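PDB 3BE4: adenylate kinase from Cryptosporidium parvum Iowa II, which probably catalyses the reversible transfer of a phosphoryl group from ATP to AMP, giving two molecules of ADP. Local coordinates for residues Cys22-Lys27 / Glu208-Ile213; Asp89-Pro92 / Pro96-Glu99; Pro186-Tyr191 / Gly195-Val200. All coordinates share one frame; numbering follows the deposited sequence.

In the fold
Strand 7-12 opens the P-loop fold and leads into helix 18-29, whose residues 22-27 form the first half of contact 1. The chain then passes through strands 32-35 and 86-89. Contact 2 closes a short turn between the end of strand 86-89 and helix 95-108, at one adenine of AP5. After strand 114-119 and the lid, contact 3 joins helix 186-192 to edge strand 197-201. Contacts 2 and 3 lie in series and touch through L187 and Y191, which pack on P92 and A98. Helix 206-216 then returns to 22-27. Contact 1 thus closes last and encloses both others. It also meets contact 3 where I213 packs on V200.

Contact 1 of 3, residues Cys22-Lys27 / Glu208-Ile213; sequences CEFIKK and EVTEQI
F24 of helix segment 22-27 faces T210 of helix segment 208-213, where the two axes run 10.9 Å apart at 44° and the CA atoms come within 7.8 Å. This is helix-helix packing in a P-loop nucleotide kinase fold. Helix 18-29 follows the first strand of the parallel sheet, and helix 206-216 ends the chain beside it.

No hydrogen bond links the segments. The F24 ring carries most of the contact. T210 offers its methyl group to one face of the ring. CG2 sits 3.5 Å from the F24 ring centroid, only 5° off the ring normal, and makes a CH-pi contact. CG2 is close to equally far from all six ring carbons. The other face of the ring is covered by CG1 of its neighbour I25, offset toward the rim. F24 is therefore held between two aliphatic groups.

T210 CG2 lies anti to the backbone N and OG1 beside it (chi1 -69°). This rotation gives the methyl to F24 and the hydroxyl to polar partners. OG1 has hydrogen-bond partners in P206 O, one turn earlier, and in the side-chain amide of Q21 on helix 18-29. The Q21 bond adds a polar link between the helices.

I213 meets the ring at its edge, with CB in the ring plane. Its CG2 lies 3.7 Å from F24 CZ and 4.3 Å from I25 CD1.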
loop_
_atom_site.group_PDB
_atom_site.type_symbol
_atom_site.label_atom_id
_atom_site.label_comp_id
_atom_site.label_asym_id
_atom_site.label_seq_id
_atom_site.Cartn_x
_atom_site.Cartn_y
_atom_site.Cartn_z
ATOM N N CYS A 22 4.496 -6.383 -0.376
ATOM C CA CYS A 22 3.623 -6.957 0.684
ATOM C C CYS A 22 3.351 -8.451 0.455
ATOM O O CYS A 22 3.000 -9.148 1.364
ATOM C CB CYS A 22 2.347 -6.184 0.902
ATOM S SG CYS A 22 2.677 -4.607 1.640
ATOM N N GLU A 23 3.451 -8.890 -0.789
ATOM C CA GLU A 23 3.299 -10.315 -1.032
ATOM C C GLU A 23 4.349 -11.092 -0.284
ATOM O O GLU A 23 4.017 -12.143 0.318
ATOM C CB GLU A 23 3.365 -10.637 -2.551
ATOM C CG GLU A 23 3.383 -12.179 -2.772
ATOM C CD GLU A 23 1.978 -12.611 -3.225
ATOM O OE1 GLU A 23 0.951 -12.016 -2.725
ATOM O OE2 GLU A 23 1.920 -13.482 -4.144
ATOM N N PHE A 24 5.627 -10.717 -0.343
ATOM C CA PHE A 24 6.638 -11.537 0.413
ATOM C C PHE A 24 6.447 -11.222 1.862
ATOM O O PHE A 24 6.658 -12.080 2.679
ATOM C CB PHE A 24 8.155 -11.450 0.014
ATOM C CG PHE A 24 9.002 -10.502 0.852
ATOM C CD1 PHE A 24 9.023 -9.147 0.492
ATOM C CD2 PHE A 24 9.802 -10.913 1.874
ATOM C CE1 PHE A 24 9.780 -8.158 1.190
ATOM C CE2 PHE A 24 10.583 -9.986 2.591
ATOM C CZ PHE A 24 10.567 -8.548 2.253
ATOM N N ILE A 25 6.196 -9.955 2.235
ATOM C CA ILE A 25 6.125 -9.664 3.685
ATOM C C ILE A 25 5.007 -10.456 4.372
ATOM O O ILE A 25 5.184 -10.984 5.486
ATOM C CB ILE A 25 5.893 -8.133 3.863
ATOM C CG1 ILE A 25 7.140 -7.326 3.436
ATOM C CG2 ILE A 25 5.532 -7.811 5.334
ATOM C CD1 ILE A 25 6.857 -5.762 3.407
ATOM N N LYS A 26 3.812 -10.580 3.766
ATOM C CA LYS A 26 2.692 -11.343 4.322
ATOM C C LYS A 26 3.136 -12.759 4.488
ATOM O O LYS A 26 2.851 -13.384 5.540
ATOM C CB LYS A 26 1.583 -11.469 3.226
ATOM C CG LYS A 26 0.778 -10.472 3.270
ATOM C CD LYS A 26 -0.087 -10.440 1.943
ATOM C CE LYS A 26 -0.524 -11.734 1.277
ATOM N NZ LYS A 26 -1.561 -11.317 0.162
ATOM N N LYS A 27 3.797 -13.277 3.499
ATOM C CA LYS A 27 4.007 -14.709 3.462
ATOM C C LYS A 27 5.211 -15.005 4.375
ATOM O O LYS A 27 5.115 -15.912 5.224
ATOM C CB LYS A 27 4.253 -15.176 2.051
ATOM N N GLU A 208 15.846 -7.198 -5.516
ATOM C CA GLU A 208 16.752 -6.356 -4.781
ATOM C C GLU A 208 16.071 -5.444 -3.826
ATOM O O GLU A 208 16.579 -5.210 -2.716
ATOM C CB GLU A 208 17.499 -5.463 -5.749
ATOM C CG GLU A 208 18.501 -6.322 -6.586
ATOM C CD GLU A 208 19.473 -5.420 -7.495
ATOM O OE1 GLU A 208 19.808 -4.271 -7.156
ATOM O OE2 GLU A 208 19.898 -5.893 -8.620
ATOM N N VAL A 209 14.817 -4.976 -4.140
ATOM C CA VAL A 209 14.118 -4.235 -3.139
ATOM C C VAL A 209 13.727 -5.146 -1.938
ATOM O O VAL A 209 13.821 -4.693 -0.808
ATOM C CB VAL A 209 12.799 -3.565 -3.780
ATOM C CG1 VAL A 209 11.978 -2.822 -2.711
ATOM C CG2 VAL A 209 13.216 -2.730 -4.996
ATOM N N THR A 210 13.336 -6.388 -2.234
ATOM C CA THR A 210 12.991 -7.368 -1.211
ATOM C C THR A 210 14.239 -7.538 -0.326
ATOM O O THR A 210 14.066 -7.519 0.891
ATOM C CB THR A 210 12.616 -8.641 -1.831
ATOM O OG1 THR A 210 11.356 -8.521 -2.538
ATOM C CG2 THR A 210 12.431 -9.788 -0.781
ATOM N N GLU A 211 15.445 -7.741 -0.900
ATOM C CA GLU A 211 16.617 -7.861 -0.001
ATOM C C GLU A 211 16.874 -6.623 0.847
ATOM O O GLU A 211 17.235 -6.760 2.022
ATOM C CB GLU A 211 17.881 -8.366 -0.764
ATOM C CG GLU A 211 17.794 -9.811 -1.307
ATOM C CD GLU A 211 17.305 -10.844 -0.274
ATOM O OE1 GLU A 211 17.927 -10.892 0.820
ATOM O OE2 GLU A 211 16.262 -11.538 -0.546
ATOM N N GLN A 212 16.611 -5.393 0.401
ATOM C CA GLN A 212 16.779 -4.315 1.225
ATOM C C GLN A 212 15.762 -4.245 2.335
ATOM O O GLN A 212 16.088 -3.743 3.410
ATOM C CB GLN A 212 16.660 -3.030 0.423
ATOM C CG GLN A 212 17.781 -2.761 -0.560
ATOM C CD GLN A 212 17.359 -1.466 -1.260
ATOM O OE1 GLN A 212 17.463 -0.386 -0.762
ATOM N NE2 GLN A 212 16.686 -1.662 -2.426
ATOM N N ILE A 213 14.540 -4.661 2.038
ATOM C CA ILE A 213 13.565 -4.741 3.059
ATOM C C ILE A 213 13.898 -5.786 4.138
ATOM O O ILE A 213 13.776 -5.468 5.344
ATOM C CB ILE A 213 12.124 -4.906 2.474
ATOM C CG1 ILE A 213 11.801 -3.603 1.703
ATOM C CG2 ILE A 213 11.122 -5.215 3.672
ATOM C CD1 ILE A 213 10.451 -3.800 0.938
#

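Contact 2 of 3, residues Asp89-Pro92 / Pro96-Glu99; sequences DGFP and PQAE. With AP5 (bis(adenosine)-5'-pentaphosphate), chain C.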
loop_
_atom_site.group_PDB
_atom_site.type_symbol
_atom_site.label_atom_id
_atom_site.label_comp_id
_atom_site.label_asym_id
_atom_site.label_seq_id
_atom_site.Cartn_x
_atom_site.Cartn_y
_atom_site.Cartn_z
ATOM N N ASP A 89 -0.227 -0.195 3.890
ATOM C CA ASP A 89 0.323 0.044 2.567
ATOM C C ASP A 89 -0.691 1.114 1.999
ATOM O O ASP A 89 -1.864 0.893 1.703
ATOM C CB ASP A 89 0.144 -1.340 1.847
ATOM C CG ASP A 89 0.169 -1.242 0.323
ATOM O OD1 ASP A 89 0.337 -0.095 -0.266
ATOM O OD2 ASP A 89 -0.001 -2.367 -0.285
ATOM N N GLY A 90 -0.069 2.289 1.880
ATOM C CA GLY A 90 -0.963 3.393 1.387
ATOM C C GLY A 90 -1.734 4.042 2.508
ATOM O O GLY A 90 -2.759 4.649 2.243
ATOM N N PHE A 91 -1.444 3.664 3.738
ATOM C CA PHE A 91 -2.117 4.286 4.928
ATOM C C PHE A 91 -1.066 4.216 5.979
ATOM O O PHE A 91 -0.442 3.171 6.151
ATOM C CB PHE A 91 -3.354 3.439 5.378
ATOM C CG PHE A 91 -3.947 3.944 6.634
ATOM C CD1 PHE A 91 -5.011 4.864 6.607
ATOM C CD2 PHE A 91 -3.375 3.600 7.836
ATOM C CE1 PHE A 91 -5.496 5.394 7.852
ATOM C CE2 PHE A 91 -3.908 4.119 9.056
ATOM C CZ PHE A 91 -4.913 5.033 9.049
ATOM N N PRO A 92 -0.944 5.232 6.765
ATOM C CA PRO A 92 -1.585 6.575 6.529
ATOM C C PRO A 92 -1.079 7.307 5.313
ATOM O O PRO A 92 0.046 7.082 4.930
ATOM C CB PRO A 92 -1.100 7.414 7.798
ATOM C CG PRO A 92 0.078 6.713 8.235
ATOM C CD PRO A 92 -0.088 5.215 7.953
ATOM N N PRO A 96 -3.518 13.811 9.493
ATOM C CA PRO A 96 -4.659 13.338 10.325
ATOM C C PRO A 96 -4.816 11.832 10.373
ATOM O O PRO A 96 -5.134 11.285 11.413
ATOM C CB PRO A 96 -5.903 14.068 9.782
ATOM C CG PRO A 96 -5.240 15.324 9.166
ATOM C CD PRO A 96 -3.934 14.908 8.557
ATOM N N GLN A 97 -4.458 11.166 9.289
ATOM C CA GLN A 97 -4.507 9.625 9.380
ATOM C C GLN A 97 -3.430 9.086 10.255
ATOM O O GLN A 97 -3.678 8.094 10.924
ATOM C CB GLN A 97 -4.343 9.082 7.992
ATOM C CG GLN A 97 -5.593 9.361 7.157
ATOM C CD GLN A 97 -5.459 8.848 5.682
ATOM O OE1 GLN A 97 -4.620 7.981 5.439
ATOM N NE2 GLN A 97 -6.203 9.476 4.713
ATOM N N ALA A 98 -2.222 9.662 10.205
ATOM C CA ALA A 98 -1.098 9.219 11.086
ATOM C C ALA A 98 -1.484 9.426 12.587
ATOM O O ALA A 98 -1.219 8.576 13.425
ATOM C CB ALA A 98 0.203 9.997 10.788
ATOM N N GLU A 99 -2.046 10.592 12.853
ATOM C CA GLU A 99 -2.458 10.882 14.255
ATOM C C GLU A 99 -3.584 9.911 14.655
ATOM O O GLU A 99 -3.663 9.527 15.838
ATOM C CB GLU A 99 -2.913 12.364 14.365
ATOM C CG GLU A 99 -1.781 13.354 14.034
ATOM C CD GLU A 99 -2.248 14.771 13.886
ATOM O OE1 GLU A 99 -3.420 15.022 13.427
ATOM O OE2 GLU A 99 -1.354 15.641 14.170
HETATM P PA AP5 C . -3.931 2.295 -3.942
HETATM O O1A AP5 C . -4.588 1.012 -4.476
HETATM O O2A AP5 C . -3.067 2.225 -2.772
HETATM O O3A AP5 C . -3.155 3.014 -5.143
HETATM P PB AP5 C . -1.889 3.975 -5.143
HETATM O O1B AP5 C . -1.781 4.704 -3.893
HETATM O O2B AP5 C . -1.913 4.715 -6.487
HETATM O O3B AP5 C . -0.676 2.813 -5.179
HETATM P PG AP5 C . -0.556 1.531 -6.070
HETATM O O1G AP5 C . -0.787 1.933 -7.485
HETATM O O2G AP5 C . -1.401 0.498 -5.445
HETATM O O3G AP5 C . 0.988 1.306 -5.819
HETATM P PD AP5 C . 1.874 0.144 -5.092
HETATM O O1D AP5 C . 0.951 -0.810 -4.465
HETATM O O2D AP5 C . 2.898 0.866 -4.318
HETATM O O3D AP5 C . 2.652 -0.494 -6.337
HETATM P PE AP5 C . 2.462 -1.941 -6.975
HETATM O O1E AP5 C . 1.093 -2.092 -7.381
HETATM O O2E AP5 C . 3.067 -3.018 -6.096
HETATM O O5F AP5 C . -5.012 3.417 -3.585
HETATM C C5F AP5 C . -6.053 3.511 -4.570
HETATM C C4F AP5 C . -6.691 4.933 -4.284
HETATM O O4F AP5 C . -7.575 4.765 -3.201
HETATM C C3F AP5 C . -5.805 6.062 -3.915
HETATM O O3F AP5 C . -5.242 6.686 -5.049
HETATM C C2F AP5 C . -6.878 6.942 -3.240
HETATM O O2F AP5 C . -7.837 7.468 -4.237
HETATM C C1F AP5 C . -7.638 5.951 -2.379
HETATM N N9A AP5 C . -6.976 5.762 -1.116
HETATM C C8A AP5 C . -6.310 4.558 -0.755
HETATM N N7A AP5 C . -5.812 4.665 0.465
HETATM C C5A AP5 C . -6.188 5.932 0.954
HETATM C C6A AP5 C . -5.991 6.535 2.181
HETATM N N6A AP5 C . -5.225 6.126 3.199
HETATM N N1A AP5 C . -6.544 7.837 2.275
HETATM C C2A AP5 C . -7.270 8.302 1.282
HETATM N N3A AP5 C . -7.498 7.746 0.073
HETATM C C4A AP5 C . -6.975 6.441 -0.053
HETATM O O5J AP5 C . 3.456 -1.835 -8.186
HETATM C C5J AP5 C . 3.103 -0.977 -9.379
HETATM C C4J AP5 C . 3.735 -1.705 -10.585
HETATM O O4J AP5 C . 5.172 -1.802 -10.548
HETATM C C3J AP5 C . 3.120 -3.089 -10.810
HETATM O O3J AP5 C . 2.982 -3.316 -12.197
HETATM C C2J AP5 C . 4.273 -3.898 -10.303
HETATM O O2J AP5 C . 4.313 -5.174 -10.925
HETATM C C1J AP5 C . 5.539 -3.277 -10.702
HETATM N N9B AP5 C . 6.700 -3.393 -9.874
HETATM C C8B AP5 C . 6.732 -3.536 -8.488
HETATM N N7B AP5 C . 8.020 -3.538 -8.099
HETATM C C5B AP5 C . 8.813 -3.408 -9.215
HETATM C C6B AP5 C . 10.211 -3.178 -9.410
HETATM N N6B AP5 C . 11.035 -3.189 -8.362
HETATM N N1B AP5 C . 10.663 -3.027 -10.686
HETATM C C2B AP5 C . 9.753 -2.944 -11.750
HETATM N N3B AP5 C . 8.396 -3.062 -11.616
HETATM C C4B AP5 C . 7.905 -3.199 -10.329
#
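Q97 reaches from helix 95-108 over the turn at 89-92 and ends on one adenine of AP5, the one carrying N6A and N1A. Q97 CB starts against P92, 3.7 Å from P92 CB, and also touches the F91 ring at CE1. CG continues along the same ring atom, F91 CE1. The chain is extended beyond CG, which carries the amide past F91 to the base. The amide and the F91 ring are nearly parallel, 7° apart. Q97 OE1 comes 3.4 Å from F91 CD1.

At the tip, Q97 OE1 accepts a hydrogen bond from AP5 N6A at 3.0 Å, with an N-H...O angle of 163°. Q97 NE2 donates to AP5 N1A, also at 3.0 Å. The amide thus reads the amino group and the adjacent ring nitrogen of this adenine as a pair. Residues 89-92 and Q97 belong to the adenylate kinase signature, an Asp-Gly-Phe-Pro-Arg run with a Gln or Asn four residues after the Arg. In this family it lines the AMP site. NE2 also bonds D66 OD1 and OE1 also bonds R93 N, which probably fixes which way round the amide sits.

G90 O is the second acceptor for AP5 N6A, at 3.0 Å and a more bent 137°. N6A lies near the plane of the F91 ring, at its edge. The F91-P92 peptide is cis, and P92 CB packs 3.5 Å from A98 N.

Contact 3 of 3, residues Pro186-Tyr191 / Gly195-Val200; sequences PLVKFY and GILKRV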
loop_
_atom_site.group_PDB
_atom_site.type_symbol
_atom_site.label_atom_id
_atom_site.label_comp_id
_atom_site.label_asym_id
_atom_site.label_seq_id
_atom_site.Cartn_x
_atom_site.Cartn_y
_atom_site.Cartn_z
ATOM N N PRO A 186 5.100 14.550 3.682
ATOM C CA PRO A 186 5.318 15.043 5.077
ATOM C C PRO A 186 5.364 13.993 6.166
ATOM O O PRO A 186 5.892 14.236 7.274
ATOM C CB PRO A 186 4.076 15.885 5.350
ATOM C CG PRO A 186 3.785 16.513 4.049
ATOM C CD PRO A 186 3.956 15.307 3.085
ATOM N N LEU A 187 4.770 12.837 5.871
ATOM C CA LEU A 187 4.843 11.720 6.783
ATOM C C LEU A 187 6.238 11.158 6.937
ATOM O O LEU A 187 6.499 10.498 7.944
ATOM C CB LEU A 187 3.896 10.594 6.363
ATOM C CG LEU A 187 2.432 10.913 6.399
ATOM C CD1 LEU A 187 1.782 9.678 5.735
ATOM C CD2 LEU A 187 1.947 10.995 7.840
ATOM N N VAL A 188 7.130 11.397 5.983
ATOM C CA VAL A 188 8.480 10.880 6.150
ATOM C C VAL A 188 9.124 11.598 7.351
ATOM O O VAL A 188 9.678 10.952 8.234
ATOM C CB VAL A 188 9.328 11.133 4.938
ATOM C CG1 VAL A 188 10.738 10.646 5.178
ATOM C CG2 VAL A 188 8.775 10.334 3.786
ATOM N N LYS A 189 8.992 12.919 7.420
ATOM C CA LYS A 189 9.550 13.603 8.631
ATOM C C LYS A 189 8.844 13.219 9.920
ATOM O O LYS A 189 9.500 13.032 10.945
ATOM C CB LYS A 189 9.554 15.131 8.335
ATOM C CG LYS A 189 10.607 15.344 7.309
ATOM C CD LYS A 189 10.849 16.799 6.927
ATOM C CE LYS A 189 11.876 16.944 5.737
ATOM N NZ LYS A 189 13.263 16.365 5.911
ATOM N N PHE A 190 7.514 13.029 9.864
ATOM C CA PHE A 190 6.667 12.647 10.977
ATOM C C PHE A 190 7.268 11.405 11.596
ATOM O O PHE A 190 7.422 11.307 12.826
ATOM C CB PHE A 190 5.238 12.361 10.505
ATOM C CG PHE A 190 4.249 11.982 11.608
ATOM C CD1 PHE A 190 3.340 12.938 12.159
ATOM C CD2 PHE A 190 4.144 10.680 12.038
ATOM C CE1 PHE A 190 2.423 12.589 13.135
ATOM C CE2 PHE A 190 3.224 10.303 13.022
ATOM C CZ PHE A 190 2.331 11.230 13.573
ATOM N N TYR A 191 7.596 10.420 10.770
ATOM C CA TYR A 191 8.153 9.163 11.302
ATOM C C TYR A 191 9.617 9.170 11.598
ATOM O O TYR A 191 10.078 8.352 12.427
ATOM C CB TYR A 191 7.755 7.962 10.405
ATOM C CG TYR A 191 6.279 7.717 10.561
ATOM C CD1 TYR A 191 5.706 7.306 11.772
ATOM C CD2 TYR A 191 5.396 7.898 9.449
ATOM C CE1 TYR A 191 4.290 7.084 11.925
ATOM C CE2 TYR A 191 4.013 7.667 9.583
ATOM C CZ TYR A 191 3.451 7.308 10.819
ATOM O OH TYR A 191 2.113 7.117 10.890
ATOM N N GLY A 195 11.901 8.330 15.074
ATOM C CA GLY A 195 13.087 7.501 15.019
ATOM C C GLY A 195 12.893 6.114 14.514
ATOM O O GLY A 195 13.802 5.267 14.613
ATOM N N ILE A 196 11.750 5.895 13.793
ATOM C CA ILE A 196 11.477 4.525 13.297
ATOM C C ILE A 196 11.424 4.357 11.763
ATOM O O ILE A 196 11.173 3.241 11.284
ATOM C CB ILE A 196 10.150 3.997 13.843
ATOM C CG1 ILE A 196 9.009 4.907 13.484
ATOM C CG2 ILE A 196 10.224 3.956 15.362
ATOM C CD1 ILE A 196 7.679 4.361 13.943
ATOM N N LEU A 197 11.836 5.375 11.051
ATOM C CA LEU A 197 11.809 5.367 9.556
ATOM C C LEU A 197 13.136 4.940 8.944
ATOM O O LEU A 197 14.250 5.497 9.327
ATOM C CB LEU A 197 11.499 6.712 9.090
ATOM C CG LEU A 197 11.199 6.643 7.531
ATOM C CD1 LEU A 197 9.932 7.491 7.181
ATOM C CD2 LEU A 197 12.453 7.096 6.775
ATOM N N LYS A 198 13.073 4.041 7.983
ATOM C CA LYS A 198 14.222 3.593 7.190
ATOM C C LYS A 198 13.764 3.726 5.681
ATOM O O LYS A 198 12.629 3.702 5.395
ATOM C CB LYS A 198 14.701 2.191 7.503
ATOM C CG LYS A 198 15.662 2.313 8.849
ATOM C CD LYS A 198 16.383 1.088 9.294
ATOM C CE LYS A 198 17.160 1.459 10.604
ATOM N N ARG A 199 14.723 3.845 4.780
ATOM C CA ARG A 199 14.485 4.066 3.341
ATOM C C ARG A 199 15.018 2.906 2.584
ATOM O O ARG A 199 16.040 2.208 2.971
ATOM C CB ARG A 199 15.204 5.323 2.918
ATOM C CG ARG A 199 14.811 6.547 3.693
ATOM C CD ARG A 199 15.342 7.951 3.084
ATOM N NE ARG A 199 14.967 9.055 3.926
ATOM C CZ ARG A 199 14.531 10.209 3.466
ATOM N NH1 ARG A 199 14.448 10.417 2.164
ATOM N NH2 ARG A 199 14.221 11.187 4.317
ATOM N N VAL A 200 14.350 2.615 1.462
ATOM C CA VAL A 200 14.860 1.588 0.505
ATOM C C VAL A 200 14.823 2.218 -0.850
ATOM O O VAL A 200 14.076 3.206 -1.075
ATOM C CB VAL A 200 14.055 0.248 0.452
ATOM C CG1 VAL A 200 14.157 -0.478 1.870
ATOM C CG2 VAL A 200 12.591 0.440 0.100
#
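A Schellman motif turns the chain from helix 186-192 toward strand 197-201, an edge strand of the parallel sheet in this P-loop fold. Y191 and I196 make one of its two bonds, the 6→1 bond: I196 N donates to Y191 O at 3.3 Å, with an N-H...O angle of 158°. The N-H meets the carbonyl almost head-on. G195 takes the positive phi of the motif, and G195 N lies 3.2 Å from the same Y191 O. Past the turn, the axis of strand segment 197-200 lies at 132° to that of helix segment 186-191, 8.8 Å away at closest. The helix segment thus lies over the strand it has just led into.

L197 is the first strand residue and fills the angle between the two. CB points toward the helix and CG is anti to the backbone N (chi1 -169°); CD1 touches the helix. L197 CD1 lies 3.8 Å from V188 CG1. Y191 CB is 3.9 Å from L197 CD1. I196 CD1 approaches Y191 CD1 at 4.2 Å, obliquely to the ring.

The Y191 ring has F190 CD2 over the centre of one face. The ring lies between the helix and the sheet and touches I9, I11 and V115. Its OH packs on P92 and A98 near the adenine-binding turn of contact 2.

R199, two residues on along the strand, is exposed. Its chain is extended from CG to NE and crosses the V188 side chain at about a right angle. Two carboxylates hold the guanidinium: NH1 forms a salt bridge with E119, and NH2 one with E192. These bonds probably help it tolerate K189 NZ nearby. R199 NH2 rests 3.6 Å from V188 CG1.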